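Local coordinates for S-adenosylmethionine:tRNA ribosyltransferase-isomerase (Thermus thermophilus, PDB 1WDI), which probably transfers and isomerises the ribose moiety of S-adenosylmethionine onto preQ1-modified tRNA, giving epoxyqueuosine on the queuosine pathway, at residues Val32-Phe38 and Phe315-Arg320; Leu83-Glu87 and His210-Gly214; His229-Ile235 and Arg262-Ala267; Ala240-Asn244 and Val272-Ala276. All blocks are in the same frame, centred on the assembly; numbering follows the deposited sequence.

Contact 1: Val32-Phe38 and Phe315-Arg320; sequences VYREGPF and FLGRER
The two backbones are closest at R34 and L316, whose CA atoms lie 5.1 Å apart, and have opened to 7.4 Å between the CA atoms of F38 and R320. R34 turns back over the helix end: its guanidinium lies flat on the F315 ring, planes 10° apart and CZ 3.9 Å from the ring centroid, a stacked cation-pi pair. A bend at chi3 (76°) brings R34 NE to 3.0 Å from F315 O, a bond that would help hold the group over that face. Separately, V32 CG1 and L316 CD2 meet tip to tip at 3.8 Å. R320, bent at chi3, bonds through NH1 to Y33 O at 3.0 Å and to G36 O at 2.8 Å, and through NH2 to the same G36 O at 3.0 Å, an oxygen in the guanidinium plane gripped end-on. An alanine here would remove all three bonds and would probably leave the turn around G36 more mobile. A water donates to both R34 O and L316 O. The arrangement is a β-hairpin connection between strands 28-32 and 40-44, tied by R34 to F315 at the end of helix 307-316 and by R320 at the start of helix 318-330.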
# COMPACT_ATOMS: atom_id res chain seq x y z
N VAL A 32 15.73 9.92 -10.31
CA VAL A 32 15.77 11.38 -10.41
C VAL A 32 16.17 11.97 -9.06
O VAL A 32 15.83 11.42 -8.01
CB VAL A 32 14.39 11.95 -10.86
CG1 VAL A 32 13.31 11.55 -9.88
CG2 VAL A 32 14.47 13.47 -10.99
N TYR A 33 16.91 13.07 -9.08
CA TYR A 33 17.37 13.69 -7.84
C TYR A 33 16.60 14.94 -7.39
O TYR A 33 16.25 15.79 -8.21
CB TYR A 33 18.86 14.02 -7.98
CG TYR A 33 19.71 12.81 -8.29
CD1 TYR A 33 19.77 12.30 -9.58
CD2 TYR A 33 20.42 12.16 -7.28
CE1 TYR A 33 20.51 11.15 -9.87
CE2 TYR A 33 21.17 11.01 -7.56
CZ TYR A 33 21.21 10.51 -8.85
OH TYR A 33 21.92 9.37 -9.13
N ARG A 34 16.33 15.02 -6.09
CA ARG A 34 15.59 16.13 -5.48
C ARG A 34 16.40 17.42 -5.52
O ARG A 34 15.86 18.50 -5.74
CB ARG A 34 15.29 15.89 -4.00
CG ARG A 34 14.64 14.58 -3.62
CD ARG A 34 14.59 14.46 -2.09
NE ARG A 34 13.54 15.29 -1.49
CZ ARG A 34 13.37 15.44 -0.18
NH1 ARG A 34 14.18 14.83 0.68
NH2 ARG A 34 12.37 16.19 0.29
N GLU A 35 17.70 17.28 -5.27
CA GLU A 35 18.62 18.41 -5.23
C GLU A 35 19.56 18.45 -6.43
O GLU A 35 19.69 17.47 -7.17
CB GLU A 35 19.45 18.34 -3.95
CG GLU A 35 18.62 18.34 -2.67
CD GLU A 35 19.41 17.81 -1.49
OE1 GLU A 35 19.74 16.60 -1.49
OE2 GLU A 35 19.69 18.60 -0.55
N GLY A 36 20.21 19.60 -6.61
CA GLY A 36 21.13 19.77 -7.72
C GLY A 36 20.38 19.91 -9.04
O GLY A 36 19.15 19.96 -9.05
N PRO A 37 21.10 19.95 -10.16
CA PRO A 37 20.51 20.09 -11.50
C PRO A 37 19.57 18.95 -11.85
O PRO A 37 19.63 17.86 -11.27
CB PRO A 37 21.73 20.10 -12.42
CG PRO A 37 22.83 20.59 -11.55
CD PRO A 37 22.57 19.88 -10.25
N PHE A 38 18.68 19.21 -12.81
CA PHE A 38 17.76 18.20 -13.28
C PHE A 38 18.65 17.11 -13.90
O PHE A 38 19.47 17.40 -14.76
CB PHE A 38 16.84 18.77 -14.36
CG PHE A 38 15.86 17.77 -14.92
CD1 PHE A 38 14.66 17.52 -14.26
CD2 PHE A 38 16.13 17.10 -16.10
CE1 PHE A 38 13.74 16.61 -14.77
CE2 PHE A 38 15.22 16.18 -16.62
CZ PHE A 38 14.02 15.93 -15.96
N PHE A 315 7.44 15.67 -2.40
CA PHE A 315 8.76 15.14 -2.10
C PHE A 315 9.83 15.63 -3.08
O PHE A 315 10.90 16.06 -2.67
CB PHE A 315 8.71 13.61 -2.14
CG PHE A 315 9.94 12.96 -1.58
CD1 PHE A 315 10.20 13.01 -0.21
CD2 PHE A 315 10.84 12.30 -2.41
CE1 PHE A 315 11.35 12.42 0.32
CE2 PHE A 315 11.99 11.72 -1.89
CZ PHE A 315 12.25 11.78 -0.52
N LEU A 316 9.52 15.57 -4.36
CA LEU A 316 10.47 15.98 -5.40
C LEU A 316 10.36 17.42 -5.89
O LEU A 316 11.32 17.95 -6.47
CB LEU A 316 10.33 15.03 -6.60
CG LEU A 316 11.10 15.31 -7.89
CD1 LEU A 316 12.59 15.37 -7.61
CD2 LEU A 316 10.78 14.23 -8.92
N GLY A 317 9.22 18.06 -5.66
CA GLY A 317 8.99 19.41 -6.14
C GLY A 317 8.01 19.30 -7.30
O GLY A 317 8.19 18.46 -8.19
N ARG A 318 6.98 20.14 -7.32
CA ARG A 318 5.97 20.06 -8.37
C ARG A 318 6.49 20.20 -9.80
O ARG A 318 6.22 19.36 -10.65
CB ARG A 318 4.85 21.08 -8.12
CG ARG A 318 3.70 20.97 -9.12
CD ARG A 318 2.51 21.88 -8.76
NE ARG A 318 2.90 23.28 -8.61
CZ ARG A 318 3.27 23.84 -7.45
NH1 ARG A 318 3.29 23.12 -6.33
NH2 ARG A 318 3.62 25.12 -7.42
N GLU A 319 7.24 21.27 -10.07
CA GLU A 319 7.77 21.50 -11.41
C GLU A 319 8.73 20.39 -11.84
O GLU A 319 8.60 19.87 -12.95
CB GLU A 319 8.45 22.87 -11.48
CG GLU A 319 9.16 23.20 -12.79
CD GLU A 319 8.30 22.97 -14.03
OE1 GLU A 319 7.06 23.12 -13.95
OE2 GLU A 319 8.87 22.65 -15.10
N ARG A 320 9.67 20.01 -10.98
CA ARG A 320 10.61 18.95 -11.33
C ARG A 320 9.89 17.61 -11.52
O ARG A 320 10.28 16.79 -12.36
CB ARG A 320 11.71 18.80 -10.27
CG ARG A 320 12.71 17.68 -10.60
CD ARG A 320 14.05 17.86 -9.91
NE ARG A 320 14.76 19.04 -10.39
CZ ARG A 320 15.96 19.41 -9.97
NH1 ARG A 320 16.61 18.68 -9.06
NH2 ARG A 320 16.51 20.52 -10.45
O HOH W 1 13.46 19.52 -6.64
O HOH W 2 10.60 17.99 0.02

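Contact 2: Leu83-Glu87 and His210-Gly214; sequences LLVRE and HVGPG
V85 O is the polar atom on which the two segments close, although what meets it from 210-214 is carbon: P213 CD approaches to 2.9 Å from V85 O and P213 CG to 3.7 Å. The first approach is tight, and no hydrogen bond joins the segments, so the contact rests on shape. The proline ring also meets the preceding residue. L84 CG lies 3.8 Å from P213 CG, and L84 CD2 reaches P213 CB at 4.0 Å, the two side chains crossing at about a right angle. A chi1 of -164° places L84 CG opposite the backbone N and brings CG and CD2 against the proline, while P213 CG also sits 3.6 Å from L84 O. Farther along, R86, bent at chi2, sends NH1 to within 3.1 Å of G212 N. Both atoms are donors, so their closeness is packing without a bond. V211 CG2 lies over one guanidinium face of R86, toward its rim. G212 has a positive phi of 103°, where a side chain would collide with the carbonyl oxygen of the residue before. Backbone bonds of L84 with A68 and of V211 with K64 show that both strand ends lean on strand 57-73, 79-84 antiparallel and 203-211 parallel to it. The contact is thus a meeting of two strand ends beside a long shared strand of the mixed sheet.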
# COMPACT_ATOMS: atom_id res chain seq x y z
N LEU A 83 -16.26 -15.70 10.14
CA LEU A 83 -15.05 -14.89 10.11
C LEU A 83 -14.76 -14.50 8.67
O LEU A 83 -14.03 -15.20 7.96
CB LEU A 83 -13.86 -15.66 10.68
CG LEU A 83 -13.85 -15.84 12.20
CD1 LEU A 83 -12.65 -16.69 12.61
CD2 LEU A 83 -13.79 -14.47 12.88
N LEU A 84 -15.35 -13.39 8.23
CA LEU A 84 -15.16 -12.90 6.88
C LEU A 84 -13.70 -12.47 6.73
O LEU A 84 -13.26 -11.52 7.36
CB LEU A 84 -16.09 -11.72 6.62
CG LEU A 84 -16.32 -11.30 5.17
CD1 LEU A 84 -16.96 -12.44 4.40
CD2 LEU A 84 -17.20 -10.06 5.12
N VAL A 85 -12.96 -13.18 5.88
CA VAL A 85 -11.54 -12.87 5.68
C VAL A 85 -11.24 -11.96 4.49
O VAL A 85 -10.68 -10.88 4.67
CB VAL A 85 -10.70 -14.16 5.55
CG1 VAL A 85 -10.79 -14.97 6.84
CG2 VAL A 85 -11.20 -15.00 4.38
N ARG A 86 -11.59 -12.40 3.28
CA ARG A 86 -11.31 -11.59 2.10
C ARG A 86 -12.14 -12.02 0.89
O ARG A 86 -13.00 -12.89 0.99
CB ARG A 86 -9.82 -11.69 1.76
CG ARG A 86 -9.31 -10.65 0.77
CD ARG A 86 -9.43 -9.24 1.33
NE ARG A 86 -8.88 -8.25 0.43
CZ ARG A 86 -8.84 -6.94 0.68
NH1 ARG A 86 -9.33 -6.47 1.82
NH2 ARG A 86 -8.32 -6.11 -0.21
N GLU A 87 -11.87 -11.38 -0.25
CA GLU A 87 -12.56 -11.66 -1.51
C GLU A 87 -13.96 -11.06 -1.51
O GLU A 87 -14.95 -11.76 -1.30
CB GLU A 87 -12.63 -13.17 -1.76
CG GLU A 87 -13.27 -13.55 -3.09
CD GLU A 87 -12.49 -13.05 -4.29
OE1 GLU A 87 -11.30 -13.42 -4.43
OE2 GLU A 87 -13.05 -12.27 -5.09
N HIS A 210 -3.04 -2.50 7.46
CA HIS A 210 -4.19 -3.33 7.79
C HIS A 210 -5.24 -3.26 6.68
O HIS A 210 -5.63 -2.17 6.26
CB HIS A 210 -4.84 -2.89 9.11
CG HIS A 210 -3.96 -3.08 10.30
ND1 HIS A 210 -3.24 -4.22 10.53
CD2 HIS A 210 -3.72 -2.27 11.36
CE1 HIS A 210 -2.59 -4.12 11.67
NE2 HIS A 210 -2.86 -2.94 12.20
N VAL A 211 -5.67 -4.42 6.19
CA VAL A 211 -6.69 -4.48 5.14
C VAL A 211 -7.70 -5.56 5.51
O VAL A 211 -7.51 -6.29 6.47
CB VAL A 211 -6.09 -4.84 3.76
CG1 VAL A 211 -4.94 -3.90 3.42
CG2 VAL A 211 -5.62 -6.29 3.75
N GLY A 212 -8.77 -5.65 4.73
CA GLY A 212 -9.77 -6.67 5.00
C GLY A 212 -11.03 -6.14 5.66
O GLY A 212 -11.06 -5.00 6.11
N PRO A 213 -12.08 -6.98 5.76
CA PRO A 213 -13.37 -6.64 6.37
C PRO A 213 -13.26 -6.00 7.75
O PRO A 213 -13.99 -5.06 8.07
CB PRO A 213 -14.08 -7.99 6.42
CG PRO A 213 -13.55 -8.69 5.22
CD PRO A 213 -12.08 -8.37 5.29
N GLY A 214 -12.33 -6.51 8.55
CA GLY A 214 -12.14 -5.99 9.89
C GLY A 214 -11.72 -4.53 10.00
O GLY A 214 -11.58 -4.02 11.11

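Contact 3: His229-Ile235 and Arg262-Ala267; sequences HAEPYAI and RALESA
Y233 points its CB toward helix 258-266, and a chi1 of 62° sets the ring between its own backbone N and carbonyl carbon, one face turned to A263. From CB outward, CG lies 3.8 Å from A263 CB, and that methyl stands over the ring face 4.0 Å from the centroid and 17° off the normal, a CH-pi contact. Farther out, CZ comes near A263 O. The tip, OH, is hydrogen-bonded to S266 OG at 3.1 Å, with the serine oxygen near the ring plane, and also lies close to A267 CB. A phenylalanine in its place would keep the ring over A263 but would probably leave S266 OG without its hydroxyl mate. Two residues on, I235 CD1 presses on A267 CB at 3.4 Å, tighter than ordinary van der Waals contact. Two residues back, E231 OE1 lies over a guanidinium face of R262, 3.3 Å from R262 NE. This salt bridge is one of charge alone, since no N-H points at the oxygen. R262 NH2 instead bonds to H229 O at 3.0 Å, in the guanidinium plane and nearly along the C=O axis. E231, Y233 and I235, every second residue, point CB toward the helix; the axes of strand 231-235 and helix segment 262-266 come within 9.4 Å and cross at -73°, an α/β layer of helix on mixed sheet.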
# COMPACT_ATOMS: atom_id res chain seq x y z
N HIS A 229 -9.05 8.75 2.01
CA HIS A 229 -9.17 7.36 2.43
C HIS A 229 -8.24 7.07 3.60
O HIS A 229 -7.02 7.01 3.43
CB HIS A 229 -8.83 6.43 1.26
CG HIS A 229 -9.56 6.76 -0.01
ND1 HIS A 229 -10.94 6.78 -0.09
CD2 HIS A 229 -9.10 7.06 -1.24
CE1 HIS A 229 -11.30 7.09 -1.32
NE2 HIS A 229 -10.20 7.27 -2.04
N ALA A 230 -8.81 6.88 4.79
CA ALA A 230 -8.02 6.59 5.98
C ALA A 230 -7.17 5.34 5.77
O ALA A 230 -7.61 4.39 5.12
CB ALA A 230 -8.94 6.41 7.19
N GLU A 231 -5.97 5.34 6.33
CA GLU A 231 -5.06 4.21 6.19
C GLU A 231 -4.64 3.67 7.56
O GLU A 231 -3.85 4.30 8.26
CB GLU A 231 -3.82 4.63 5.39
CG GLU A 231 -2.77 3.53 5.23
CD GLU A 231 -1.52 4.02 4.50
OE1 GLU A 231 -1.66 4.57 3.39
OE2 GLU A 231 -0.40 3.85 5.04
N PRO A 232 -5.17 2.51 7.95
CA PRO A 232 -4.83 1.90 9.24
C PRO A 232 -3.55 1.09 9.06
O PRO A 232 -3.44 0.31 8.12
CB PRO A 232 -6.04 1.04 9.55
CG PRO A 232 -6.44 0.55 8.18
CD PRO A 232 -6.30 1.80 7.32
N TYR A 233 -2.58 1.27 9.95
CA TYR A 233 -1.31 0.56 9.84
C TYR A 233 -0.72 0.22 11.19
O TYR A 233 -1.18 0.69 12.23
CB TYR A 233 -0.31 1.44 9.08
CG TYR A 233 -0.02 2.73 9.81
CD1 TYR A 233 0.90 2.77 10.87
CD2 TYR A 233 -0.71 3.90 9.50
CE1 TYR A 233 1.12 3.94 11.59
CE2 TYR A 233 -0.50 5.07 10.21
CZ TYR A 233 0.41 5.09 11.26
OH TYR A 233 0.61 6.25 11.97
N ALA A 234 0.33 -0.59 11.17
CA ALA A 234 1.01 -0.98 12.40
C ALA A 234 2.50 -1.00 12.11
O ALA A 234 2.94 -1.55 11.11
CB ALA A 234 0.54 -2.35 12.87
N ILE A 235 3.27 -0.36 12.99
CA ILE A 235 4.72 -0.34 12.83
C ILE A 235 5.37 -1.17 13.93
O ILE A 235 5.29 -0.82 15.11
CB ILE A 235 5.27 1.09 12.90
CG1 ILE A 235 4.64 1.95 11.79
CG2 ILE A 235 6.78 1.06 12.77
CD1 ILE A 235 5.14 3.36 11.76
N ARG A 262 3.28 7.44 3.86
CA ARG A 262 2.18 7.93 4.69
C ARG A 262 2.21 7.38 6.12
O ARG A 262 1.95 8.10 7.08
CB ARG A 262 0.83 7.59 4.04
CG ARG A 262 0.62 8.25 2.68
CD ARG A 262 -0.61 7.68 1.98
NE ARG A 262 -1.81 7.84 2.78
CZ ARG A 262 -3.02 7.39 2.44
NH1 ARG A 262 -3.18 6.75 1.29
NH2 ARG A 262 -4.05 7.59 3.24
N ALA A 263 2.54 6.09 6.26
CA ALA A 263 2.59 5.49 7.58
C ALA A 263 3.74 6.06 8.40
O ALA A 263 3.53 6.48 9.54
CB ALA A 263 2.72 3.97 7.46
N LEU A 264 4.95 6.09 7.84
CA LEU A 264 6.10 6.63 8.56
C LEU A 264 5.93 8.10 8.96
O LEU A 264 6.18 8.47 10.11
CB LEU A 264 7.38 6.47 7.73
CG LEU A 264 7.89 5.04 7.48
CD1 LEU A 264 9.13 5.07 6.58
CD2 LEU A 264 8.22 4.38 8.82
N GLU A 265 5.50 8.93 8.02
CA GLU A 265 5.32 10.35 8.33
C GLU A 265 4.21 10.58 9.36
O GLU A 265 4.31 11.47 10.20
CB GLU A 265 5.03 11.14 7.04
CG GLU A 265 6.21 11.18 6.04
CD GLU A 265 7.44 11.91 6.57
OE1 GLU A 265 7.29 12.92 7.29
OE2 GLU A 265 8.58 11.49 6.24
N SER A 266 3.15 9.78 9.30
CA SER A 266 2.05 9.90 10.25
C SER A 266 2.44 9.44 11.65
O SER A 266 1.90 9.92 12.65
CB SER A 266 0.85 9.09 9.77
OG SER A 266 -0.14 9.02 10.79
N ALA A 267 3.38 8.50 11.72
CA ALA A 267 3.84 7.94 12.99
C ALA A 267 4.95 8.75 13.65
O ALA A 267 5.39 8.41 14.75
CB ALA A 267 4.30 6.51 12.79

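Contact 4: Ala240-Asn244 and Val272-Ala276; sequences AEAVN and VGVVA
A short β-hairpin, strands 268-269 and 273-274, packs here against helix 237-248, and its second strand carries a classic β-bulge in which V272 and G273 both face R269. The join to the helix is made by the amide of N244, which reads the backbone of V274 at both ends. V274 N donates to N244 OD1 at 2.8 Å, on a lone pair in the carbonyl plane. N244 ND2 in turn donates to V274 O at 2.8 Å with an almost straight N-H...O angle of 171°, again on a lone pair, and that oxygen lies within 3° of the amide plane. The two bonds together fix the rotation of the amide, much as the backbone of a neighbouring strand might pair with this residue. N244 CG is anti to its own carbonyl carbon (chi1 -62°), which directs the amide from the helix to the strand. The lack of a side chain at G273 makes room for it: a CB there would clash with N244 OD1. Apolar contacts complete the joint. V243 CG1 meets V274 CG2 at 4.1 Å, the side chains crossing at a slant, and V274 also packs on I235 and on A267. One helical turn before N244, A240 CB lies against the chain leaving the strand, 3.7 Å from V274 O and 3.8 Å from A276 CB.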
# COMPACT_ATOMS: atom_id res chain seq x y z
N ALA A 240 10.38 0.62 14.05
CA ALA A 240 10.41 1.98 14.58
C ALA A 240 11.82 2.23 15.13
O ALA A 240 12.42 3.27 14.88
CB ALA A 240 9.39 2.14 15.69
N GLU A 241 12.34 1.25 15.86
CA GLU A 241 13.67 1.38 16.44
C GLU A 241 14.76 1.52 15.37
O GLU A 241 15.68 2.32 15.51
CB GLU A 241 13.97 0.19 17.35
CG GLU A 241 15.36 0.19 17.96
CD GLU A 241 15.53 -0.88 19.02
OE1 GLU A 241 14.95 -1.97 18.87
OE2 GLU A 241 16.26 -0.63 20.01
N ALA A 242 14.64 0.74 14.30
CA ALA A 242 15.63 0.78 13.22
C ALA A 242 15.61 2.11 12.45
O ALA A 242 16.65 2.62 12.05
CB ALA A 242 15.40 -0.38 12.25
N VAL A 243 14.41 2.67 12.26
CA VAL A 243 14.27 3.93 11.55
C VAL A 243 14.84 5.09 12.38
O VAL A 243 15.56 5.94 11.86
CB VAL A 243 12.79 4.23 11.22
CG1 VAL A 243 12.61 5.67 10.79
CG2 VAL A 243 12.32 3.29 10.11
N ASN A 244 14.54 5.10 13.67
CA ASN A 244 15.03 6.17 14.52
C ASN A 244 16.54 6.11 14.72
O ASN A 244 17.21 7.14 14.74
CB ASN A 244 14.30 6.15 15.87
CG ASN A 244 12.81 6.39 15.71
OD1 ASN A 244 12.40 7.17 14.85
ND2 ASN A 244 12.01 5.72 16.53
N VAL A 272 10.64 12.64 19.52
CA VAL A 272 10.66 11.19 19.70
C VAL A 272 11.14 10.44 18.45
O VAL A 272 12.03 9.60 18.53
CB VAL A 272 9.26 10.65 20.06
CG1 VAL A 272 9.29 9.12 20.17
CG2 VAL A 272 8.79 11.26 21.37
N GLY A 273 10.52 10.75 17.32
CA GLY A 273 10.84 10.08 16.08
C GLY A 273 9.61 9.25 15.75
O GLY A 273 8.51 9.58 16.19
N VAL A 274 9.78 8.17 14.99
CA VAL A 274 8.67 7.30 14.62
C VAL A 274 8.30 6.41 15.80
O VAL A 274 9.18 5.79 16.40
CB VAL A 274 9.04 6.42 13.39
CG1 VAL A 274 8.00 5.32 13.19
CG2 VAL A 274 9.14 7.29 12.14
N VAL A 275 7.02 6.34 16.14
CA VAL A 275 6.59 5.51 17.26
C VAL A 275 6.06 4.15 16.81
O VAL A 275 5.37 4.03 15.80
CB VAL A 275 5.48 6.20 18.12
CG1 VAL A 275 6.01 7.50 18.71
CG2 VAL A 275 4.25 6.47 17.29
N ALA A 276 6.41 3.13 17.59
CA ALA A 276 5.98 1.77 17.31
C ALA A 276 4.50 1.59 17.60
O ALA A 276 3.93 2.31 18.42
CB ALA A 276 6.79 0.79 18.15

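Contacts 2, 3 and 4 form a chain of touching neighbours, whereas contact 1 stands apart. Contact 2 meets contact 3, centres 18 Å apart, where strands 203-211 and 231-235 pair, H210 N lying 2.9 Å from P232 O. Contact 3 meets contact 4, centres 13 Å apart, through A267 O and V275 N at 3.0 Å; their segments alternate along the sequence, so sheet, helices and hairpin interlock. Contact 1 encloses the other three in sequence and lies 39 Å from contact 2, centre to centre, on the opposite side of the chain's centre. Strands 28-32, 79-84, 203-211 and 231-235 belong to one mixed sheet, so contacts 1, 2 and 3 tie other elements to distant parts of it.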